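Local coordinates for protein peptidoglycan-N-acetylmuramic acid deacetylase PdaC (Bacillus subtilis subsp. subtilis str. 168, PDB 6H8N) that removes the acetyl group from N-acetylmuramic acid residues of peptidoglycan, making the wall resistant to lysozyme, and also deacetylates short chitin oligomers, at residues 27-32 and 61-66; 73-78 and 85-90; 102-107 and 184-189. The protein carries 1 engineered substitution. All blocks are in the same frame, centred on the assembly; numbering follows the deposited sequence.

Interaction 1 (27-32 and 61-66)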
loop_
_atom_site.group_PDB
_atom_site.type_symbol
_atom_site.label_atom_id
_atom_site.label_comp_id
_atom_site.label_asym_id
_atom_site.label_seq_id
_atom_site.Cartn_x
_atom_site.Cartn_y
_atom_site.Cartn_z
ATOM N N GLN A 27 6.487 9.802 10.020
ATOM C CA GLN A 27 6.304 9.085 11.273
ATOM C C GLN A 27 6.090 7.597 11.018
ATOM O O GLN A 27 6.670 6.749 11.704
ATOM C CB GLN A 27 5.115 9.701 12.014
ATOM C CG GLN A 27 4.901 9.160 13.392
ATOM C CD GLN A 27 3.619 9.663 14.025
ATOM O OE1 GLN A 27 3.268 10.838 13.923
ATOM N NE2 GLN A 27 2.929 8.773 14.690
ATOM N N ILE A 28 5.290 7.260 9.996
ATOM C CA ILE A 28 5.052 5.865 9.651
ATOM C C ILE A 28 6.336 5.213 9.156
ATOM O O ILE A 28 6.663 4.086 9.539
ATOM C CB ILE A 28 3.916 5.783 8.619
ATOM C CG1 ILE A 28 2.589 6.212 9.269
ATOM C CG2 ILE A 28 3.805 4.381 8.013
ATOM C CD1 ILE A 28 1.499 6.560 8.289
ATOM N N LEU A 29 7.090 5.917 8.309
ATOM C CA LEU A 29 8.373 5.398 7.846
ATOM C C LEU A 29 9.314 5.158 9.019
ATOM O O LEU A 29 10.031 4.158 9.043
ATOM C CB LEU A 29 9.010 6.350 6.838
ATOM C CG LEU A 29 8.292 6.413 5.489
ATOM C CD1 LEU A 29 8.795 7.589 4.676
ATOM C CD2 LEU A 29 8.478 5.119 4.706
ATOM N N ASP A 30 9.303 6.056 10.012
ATOM C CA ASP A 30 10.114 5.866 11.216
ATOM C C ASP A 30 9.708 4.596 11.949
ATOM O O ASP A 30 10.569 3.834 12.403
ATOM C CB ASP A 30 9.960 7.047 12.176
ATOM C CG ASP A 30 10.655 8.314 11.716
ATOM O OD1 ASP A 30 11.444 8.301 10.757
ATOM O OD2 ASP A 30 10.406 9.353 12.376
ATOM N N SER A 31 8.403 4.375 12.107
ATOM C CA SER A 31 7.910 3.191 12.806
ATOM C C SER A 31 8.326 1.926 12.071
ATOM O O SER A 31 8.760 0.948 12.684
ATOM C CB SER A 31 6.383 3.232 12.913
ATOM O OG SER A 31 5.894 4.349 13.622
ATOM N N LEU A 32 8.153 1.905 10.747
ATOM C CA LEU A 32 8.549 0.738 9.972
ATOM C C LEU A 32 10.033 0.458 10.135
ATOM O O LEU A 32 10.438 -0.692 10.332
ATOM C CB LEU A 32 8.204 0.946 8.494
ATOM C CG LEU A 32 6.715 0.961 8.167
ATOM C CD1 LEU A 32 6.478 1.542 6.771
ATOM C CD2 LEU A 32 6.125 -0.447 8.273
ATOM N N GLU A 61 14.216 3.255 1.894
ATOM C CA GLU A 61 14.024 2.416 3.073
ATOM C C GLU A 61 13.339 1.093 2.755
ATOM O O GLU A 61 12.945 0.379 3.682
ATOM C CB GLU A 61 13.318 3.220 4.173
ATOM C CG GLU A 61 14.214 4.386 4.629
ATOM C CD GLU A 61 13.715 5.217 5.798
ATOM O OE1 GLU A 61 12.628 4.944 6.338
ATOM O OE2 GLU A 61 14.437 6.175 6.197
ATOM N N GLY A 62 13.253 0.718 1.480
ATOM C CA GLY A 62 12.832 -0.608 1.114
ATOM C C GLY A 62 11.346 -0.801 0.941
ATOM O O GLY A 62 10.901 -1.936 0.789
ATOM N N ASN A 63 10.563 0.261 0.959
ATOM C CA ASN A 63 9.126 0.153 0.791
ATOM C C ASN A 63 8.751 0.181 -0.684
ATOM O O ASN A 63 9.499 0.675 -1.533
ATOM C CB ASN A 63 8.462 1.267 1.579
ATOM C CG ASN A 63 8.861 1.215 3.023
ATOM O OD1 ASN A 63 8.453 0.296 3.750
ATOM N ND2 ASN A 63 9.662 2.187 3.468
ATOM N N GLU A 64 7.588 -0.369 -0.983
ATOM C CA GLU A 64 7.075 -0.415 -2.338
ATOM C C GLU A 64 6.165 0.788 -2.552
ATOM O O GLU A 64 5.493 1.246 -1.618
ATOM C CB GLU A 64 6.317 -1.725 -2.584
ATOM C CG GLU A 64 5.832 -1.888 -4.015
ATOM C CD GLU A 64 5.362 -3.283 -4.343
ATOM O OE1 GLU A 64 4.981 -4.046 -3.452
ATOM O OE2 GLU A 64 5.359 -3.626 -5.559
ATOM N N VAL A 65 6.155 1.308 -3.776
ATOM C CA VAL A 65 5.338 2.456 -4.146
ATOM C C VAL A 65 4.390 2.050 -5.256
ATOM O O VAL A 65 4.813 1.510 -6.288
ATOM C CB VAL A 65 6.203 3.649 -4.573
ATOM C CG1 VAL A 65 5.335 4.797 -5.101
ATOM C CG2 VAL A 65 7.040 4.101 -3.406
ATOM N N GLY A 66 3.105 2.351 -5.057
ATOM C CA GLY A 66 2.081 2.131 -6.049
ATOM C C GLY A 66 1.426 3.440 -6.453
ATOM O O GLY A 66 1.600 4.470 -5.812
HETATM O O HOH W 1 10.774 2.908 6.481
#

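Interaction 2 (73-78 and 85-90)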
loop_
_atom_site.group_PDB
_atom_site.type_symbol
_atom_site.label_atom_id
_atom_site.label_comp_id
_atom_site.label_asym_id
_atom_site.label_seq_id
_atom_site.Cartn_x
_atom_site.Cartn_y
_atom_site.Cartn_z
ATOM N N PRO A 73 -9.714 11.500 -8.303
ATOM C CA PRO A 73 -11.089 11.358 -8.778
ATOM C C PRO A 73 -11.510 9.901 -8.732
ATOM O O PRO A 73 -10.688 8.984 -8.757
ATOM C CB PRO A 73 -11.003 11.834 -10.230
ATOM C CG PRO A 73 -9.639 11.383 -10.660
ATOM C CD PRO A 73 -8.763 11.568 -9.432
ATOM N N LEU A 74 -12.821 9.675 -8.705
ATOM C CA LEU A 74 -13.349 8.362 -9.020
ATOM C C LEU A 74 -13.148 8.125 -10.512
ATOM O O LEU A 74 -13.739 8.829 -11.345
ATOM C CB LEU A 74 -14.828 8.289 -8.634
ATOM C CG LEU A 74 -15.550 6.988 -8.964
ATOM C CD1 LEU A 74 -14.855 5.761 -8.345
ATOM C CD2 LEU A 74 -17.001 7.077 -8.464
ATOM N N LEU A 75 -12.303 7.153 -10.861
ATOM C CA LEU A 75 -11.850 7.033 -12.245
ATOM C C LEU A 75 -12.980 6.622 -13.178
ATOM O O LEU A 75 -12.931 6.920 -14.379
ATOM C CB LEU A 75 -10.696 6.039 -12.349
ATOM C CG LEU A 75 -9.391 6.474 -11.671
ATOM C CD1 LEU A 75 -8.408 5.314 -11.674
ATOM C CD2 LEU A 75 -8.803 7.694 -12.326
ATOM N N THR A 76 -13.992 5.936 -12.652
ATOM C CA THR A 76 -15.146 5.532 -13.443
ATOM C C THR A 76 -16.078 6.699 -13.753
ATOM O O THR A 76 -16.989 6.523 -14.571
ATOM C CB THR A 76 -15.900 4.427 -12.702
ATOM O OG1 THR A 76 -16.233 4.884 -11.393
ATOM C CG2 THR A 76 -15.046 3.170 -12.597
ATOM N N ARG A 77 -15.898 7.865 -13.123
ATOM C CA ARG A 77 -16.635 9.071 -13.499
ATOM C C ARG A 77 -16.006 9.785 -14.685
ATOM O O ARG A 77 -16.613 10.723 -15.214
ATOM C CB ARG A 77 -16.690 10.086 -12.341
ATOM C CG ARG A 77 -17.403 9.643 -11.058
ATOM C CD ARG A 77 -18.728 10.354 -10.812
ATOM N NE ARG A 77 -18.686 11.814 -10.955
ATOM C CZ ARG A 77 -18.726 12.696 -9.955
ATOM N NH1 ARG A 77 -18.808 12.312 -8.690
ATOM N NH2 ARG A 77 -18.692 13.996 -10.227
ATOM N N LEU A 78 -14.801 9.389 -15.089
ATOM C CA LEU A 78 -14.062 10.026 -16.166
ATOM C C LEU A 78 -14.176 9.212 -17.450
ATOM O O LEU A 78 -14.541 8.041 -17.442
ATOM C CB LEU A 78 -12.584 10.139 -15.773
ATOM C CG LEU A 78 -12.270 10.832 -14.448
ATOM C CD1 LEU A 78 -10.759 10.857 -14.199
ATOM C CD2 LEU A 78 -12.826 12.236 -14.399
ATOM N N LYS A 85 -4.897 9.385 -18.199
ATOM C CA LYS A 85 -4.025 10.517 -17.933
ATOM C C LYS A 85 -3.736 10.661 -16.438
ATOM O O LYS A 85 -2.614 11.013 -16.052
ATOM C CB LYS A 85 -4.626 11.792 -18.505
ATOM C CG LYS A 85 -3.719 12.980 -18.431
ATOM C CD LYS A 85 -4.304 14.136 -19.221
ATOM C CE LYS A 85 -3.285 15.242 -19.406
ATOM N NZ LYS A 85 -2.754 15.735 -18.113
ATOM N N GLN A 86 -4.741 10.435 -15.583
ATOM C CA GLN A 86 -4.507 10.451 -14.140
ATOM C C GLN A 86 -3.420 9.448 -13.763
ATOM O O GLN A 86 -2.504 9.761 -12.989
ATOM C CB GLN A 86 -5.804 10.104 -13.410
ATOM C CG GLN A 86 -6.816 11.231 -13.318
ATOM C CD GLN A 86 -6.560 12.148 -12.155
ATOM O OE1 GLN A 86 -6.004 11.749 -11.124
ATOM N NE2 GLN A 86 -6.975 13.392 -12.288
ATOM N N ILE A 87 -3.513 8.246 -14.311
ATOM C CA ILE A 87 -2.548 7.199 -13.996
ATOM C C ILE A 87 -1.190 7.520 -14.598
ATOM O O ILE A 87 -0.163 7.464 -13.911
ATOM C CB ILE A 87 -3.078 5.829 -14.454
ATOM C CG1 ILE A 87 -4.397 5.490 -13.749
ATOM C CG2 ILE A 87 -2.043 4.725 -14.220
ATOM C CD1 ILE A 87 -4.410 5.624 -12.255
ATOM N N ASN A 88 -1.161 7.892 -15.885
ATOM C CA ASN A 88 0.112 8.116 -16.560
ATOM C C ASN A 88 0.823 9.352 -16.027
ATOM O O ASN A 88 2.056 9.351 -15.901
ATOM C CB ASN A 88 -0.088 8.180 -18.076
ATOM C CG ASN A 88 -0.402 6.845 -18.657
ATOM O OD1 ASN A 88 0.066 5.814 -18.164
ATOM N ND2 ASN A 88 -1.194 6.835 -19.718
ATOM N N ASP A 89 0.085 10.407 -15.678
ATOM C CA ASP A 89 0.742 11.573 -15.097
ATOM C C ASP A 89 1.430 11.205 -13.789
ATOM O O ASP A 89 2.473 11.776 -13.447
ATOM C CB ASP A 89 -0.251 12.703 -14.824
ATOM C CG ASP A 89 -0.703 13.428 -16.077
ATOM O OD1 ASP A 89 -0.090 13.235 -17.145
ATOM O OD2 ASP A 89 -1.681 14.205 -15.957
ATOM N N THR A 90 0.832 10.276 -13.033
ATOM C CA THR A 90 1.404 9.857 -11.764
ATOM C C THR A 90 2.614 8.963 -11.981
ATOM O O THR A 90 3.633 9.140 -11.308
ATOM C CB THR A 90 0.317 9.206 -10.923
ATOM O OG1 THR A 90 -0.700 10.191 -10.696
ATOM C CG2 THR A 90 0.859 8.727 -9.584
#

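Interaction 3 (102-107 and 184-189)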
loop_
_atom_site.group_PDB
_atom_site.type_symbol
_atom_site.label_atom_id
_atom_site.label_comp_id
_atom_site.label_asym_id
_atom_site.label_seq_id
_atom_site.Cartn_x
_atom_site.Cartn_y
_atom_site.Cartn_z
ATOM N N PRO A 102 6.220 2.274 -10.967
ATOM C CA PRO A 102 5.301 1.390 -10.236
ATOM C C PRO A 102 4.669 0.370 -11.163
ATOM O O PRO A 102 4.383 0.653 -12.325
ATOM C CB PRO A 102 4.240 2.350 -9.693
ATOM C CG PRO A 102 4.974 3.665 -9.562
ATOM C CD PRO A 102 5.900 3.690 -10.771
ATOM N N THR A 103 4.436 -0.820 -10.610
ATOM C CA THR A 103 3.663 -1.848 -11.289
ATOM C C THR A 103 2.275 -2.025 -10.703
ATOM O O THR A 103 1.417 -2.624 -11.362
ATOM C CB THR A 103 4.391 -3.195 -11.230
ATOM O OG1 THR A 103 4.556 -3.565 -9.877
ATOM C CG2 THR A 103 5.763 -3.106 -11.888
ATOM N N LEU A 104 2.021 -1.484 -9.512
ATOM C CA LEU A 104 0.749 -1.629 -8.821
ATOM C C LEU A 104 -0.045 -0.341 -8.933
ATOM O O LEU A 104 0.496 0.753 -8.743
ATOM C CB LEU A 104 0.967 -1.923 -7.336
ATOM C CG LEU A 104 1.839 -3.121 -6.978
ATOM C CD1 LEU A 104 2.053 -3.177 -5.476
ATOM C CD2 LEU A 104 1.200 -4.392 -7.473
ATOM N N VAL A 105 -1.343 -0.471 -9.197
ATOM C CA VAL A 105 -2.250 0.664 -9.203
ATOM C C VAL A 105 -3.384 0.387 -8.226
ATOM O O VAL A 105 -3.865 -0.748 -8.121
ATOM C CB VAL A 105 -2.783 0.970 -10.622
ATOM C CG1 VAL A 105 -3.619 -0.176 -11.173
ATOM C CG2 VAL A 105 -3.569 2.293 -10.653
ATOM N N ARG A 106 -3.797 1.423 -7.505
ATOM C CA ARG A 106 -4.924 1.330 -6.582
ATOM C C ARG A 106 -5.907 2.428 -6.961
ATOM O O ARG A 106 -5.697 3.601 -6.618
ATOM C CB ARG A 106 -4.453 1.461 -5.148
ATOM C CG ARG A 106 -5.572 1.408 -4.133
ATOM C CD ARG A 106 -5.030 1.345 -2.730
ATOM N NE ARG A 106 -4.609 0.008 -2.343
ATOM C CZ ARG A 106 -4.117 -0.294 -1.149
ATOM N NH1 ARG A 106 -3.934 0.658 -0.237
ATOM N NH2 ARG A 106 -3.818 -1.549 -0.859
ATOM N N PRO A 107 -6.971 2.105 -7.693
ATOM C CA PRO A 107 -7.914 3.143 -8.123
ATOM C C PRO A 107 -8.589 3.774 -6.922
ATOM O O PRO A 107 -9.018 3.050 -6.016
ATOM C CB PRO A 107 -8.925 2.357 -8.964
ATOM C CG PRO A 107 -8.125 1.201 -9.510
ATOM C CD PRO A 107 -7.241 0.810 -8.336
ATOM N N VAL A 184 5.422 -7.160 5.104
ATOM C CA VAL A 184 5.953 -7.288 3.754
ATOM C C VAL A 184 5.229 -6.337 2.808
ATOM O O VAL A 184 4.132 -5.856 3.091
ATOM C CB VAL A 184 5.881 -8.746 3.253
ATOM C CG1 VAL A 184 6.564 -9.674 4.252
ATOM C CG2 VAL A 184 4.460 -9.195 3.056
ATOM N N THR A 185 5.842 -6.104 1.648
ATOM C CA THR A 185 5.212 -5.300 0.616
ATOM C C THR A 185 4.147 -6.128 -0.103
ATOM O O THR A 185 4.066 -7.355 0.029
ATOM C CB THR A 185 6.235 -4.822 -0.410
ATOM O OG1 THR A 185 6.716 -5.966 -1.128
ATOM C CG2 THR A 185 7.386 -4.078 0.239
ATOM N N VAL A 186 3.318 -5.446 -0.885
ATOM C CA VAL A 186 2.297 -6.141 -1.661
ATOM C C VAL A 186 2.921 -7.169 -2.599
ATOM O O VAL A 186 2.443 -8.311 -2.706
ATOM C CB VAL A 186 1.403 -5.123 -2.394
ATOM C CG1 VAL A 186 0.538 -5.777 -3.481
ATOM C CG2 VAL A 186 0.533 -4.386 -1.402
ATOM N N SER A 187 3.984 -6.789 -3.300
ATOM C CA SER A 187 4.629 -7.740 -4.211
ATOM C C SER A 187 5.274 -8.899 -3.454
ATOM O O SER A 187 5.263 -10.038 -3.939
ATOM C CB SER A 187 5.626 -7.010 -5.101
ATOM O OG SER A 187 4.913 -6.138 -5.968
ATOM N N GLN A 188 5.834 -8.645 -2.266
ATOM C CA GLN A 188 6.400 -9.726 -1.476
ATOM C C GLN A 188 5.315 -10.682 -1.014
ATOM O O GLN A 188 5.536 -11.898 -0.963
ATOM C CB GLN A 188 7.167 -9.171 -0.289
ATOM C CG GLN A 188 8.501 -8.561 -0.665
ATOM C CD GLN A 188 9.122 -7.720 0.432
ATOM O OE1 GLN A 188 8.491 -7.369 1.429
ATOM N NE2 GLN A 188 10.388 -7.361 0.234
ATOM N N LEU A 189 4.138 -10.160 -0.664
ATOM C CA LEU A 189 3.037 -11.027 -0.271
ATOM C C LEU A 189 2.597 -11.906 -1.441
ATOM O O LEU A 189 2.351 -13.109 -1.263
ATOM C CB LEU A 189 1.883 -10.171 0.233
ATOM C CG LEU A 189 0.597 -10.942 0.542
ATOM C CD1 LEU A 189 0.827 -11.976 1.616
ATOM C CD2 LEU A 189 -0.517 -9.951 0.907
#

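Interaction 1 (27-32 and 61-66)
The side-chain amide of N63 meets two leucines of helix 22-35 on one and the same side of its plane. L29 CD2 lies over the nitrogen end, 3.4 Å from N63 ND2, and L32 CD1 over the oxygen end, 3.8 Å from N63 OD1. With CG anti to the carbonyl carbon (chi1 -57°), N63 carries the amide up against these methyls. The polar ends are held by backbone: OD1 accepts from A39 N and ND2 donates to M58 O, two bonds that fix the rotation of a buried group. A water at the ND2 edge, close to the amide plane, is a further acceptor for N63 ND2 at 3.3 Å. It also donates to L29 O at 2.9 Å and to E61 OE1 at 2.8 Å, stitching the helix backbone to the turn where no direct hydrogen bond spans the two segments. E61 extends beyond CG, which brings its carboxylate alongside L29, with OE1 3.9 Å from L29 CB. Its other oxygen, OE2, forms salt bridges with R57 and K33, while R57 also pairs with D30, so the like charges of E61 and D30 are probably screened. The turn is a Schellman motif: G62, at positive phi, ends helix 52-60 before strand 64-67 begins. Such a helix-to-strand turn, packed against helix 22-35, belongs to the alpha/beta-barrel-like fold of the NodB homology domain in polysaccharide deacetylases.

Interaction 2 (73-78 and 85-90)
P73 stands its ring edge-on, CG and CD foremost, over one face of the Q86 carboxamide. P73 CG stands 3.5 Å from Q86 CD, nearly straight above that carbon, and P73 CD comes to 3.2 Å from Q86 OE1. The aliphatic part of Q86 serves two leucines: L75 CD2 reaches Q86 CB at 4.0 Å, and the L78 side chain crosses that of Q86 at about a right angle, its CD1 4.1 Å from Q86 CG. One helical position further on, I87 CD1 meets L75 CD1, methyl to methyl, at 4.1 Å. A bend at chi2 (-85°) folds the Q86 chain so that the face of its amide is turned to the edge of the proline ring. Both ends of that amide are then fixed from outside: OE1 accepts from W70 N and NE2 bonds S71 OG, which holds its plane. On the helix itself, T90 OG1 donates to Q86 O at 2.9 Å. H72, just before P73, is a ligand of the bound zinc ion, which lies about 9 Å from the P73 side chain. The 3-10 segment 75-77 and its flanking loop thus fold back on helix 80-98, while L116 and M120 of helix 114-120 pack on L75 and I87, respectively.

Interaction 3 (102-107 and 184-189)
S187 OG makes a hydrogen bond to E64 OE2 at the edge of a small apolar contact, with L104 CD1 lying 4.1 Å from S187 OG. S187 stands in the first turn of helix 186-197, which starts in a capping box. Q188 N donates to T185 OG1 at 3.0 Å with an N-H...O angle of 157°. In return T185 N donates to Q188 OE1 at 2.9 Å; this bond is nearly straight at hydrogen, yet the donor stands above the amide plane of Q188 instead of on a lone pair. The packing itself is carried by L104 of strand 104-105, whose side chain runs oblique to that of V186, with L104 CD1 3.6 Å from V186 CG1. With chi1 at 166°, CG1 of V186 points away from the backbone nitrogen and lies beside L104; that nitrogen itself is bonded to T40 OG1 of strand 40-43. E64 sits between strand and helix, its side chain also touching L104, T185 and V186. Two residues after L104, R106 extends toward the catalytic centre: its carbonyl oxygen accepts from ND1 of H68, a zinc ligand, consistent with a second-shell part in positioning that imidazole, and its NH1 bonds OG of S17, an engineered residue at the position of the presumed proton acceptor. The contact so joins the C-terminal helix to the interior of the deacetylase domain, where V186 CB comes to 3.7 Å from L104 CD1.

In the fold
From the N terminus, the three contacts follow one another in series, without nesting or crossing. Interaction 1 closes a loop of 28 residues and ties helix 22-35 to the turn that leads into strand 64-67. After that strand, interaction 2 closes a short loop of six residues as 73-78 folds onto helix 80-98. Interaction 3 closes the longest, 76 residues, bringing strand 104-105 against helix 186-197. The contacts also meet in space: E64 of segment 61-66 links interaction 1 to interaction 3, while I87 packs on V105 and L75 on P107, linking interaction 2 to interaction 3. Together they tie peripheral helices to the strands and loops of this C-terminal catalytic domain; P73 of interaction 2 lies closer to the zinc than L104 of interaction 3.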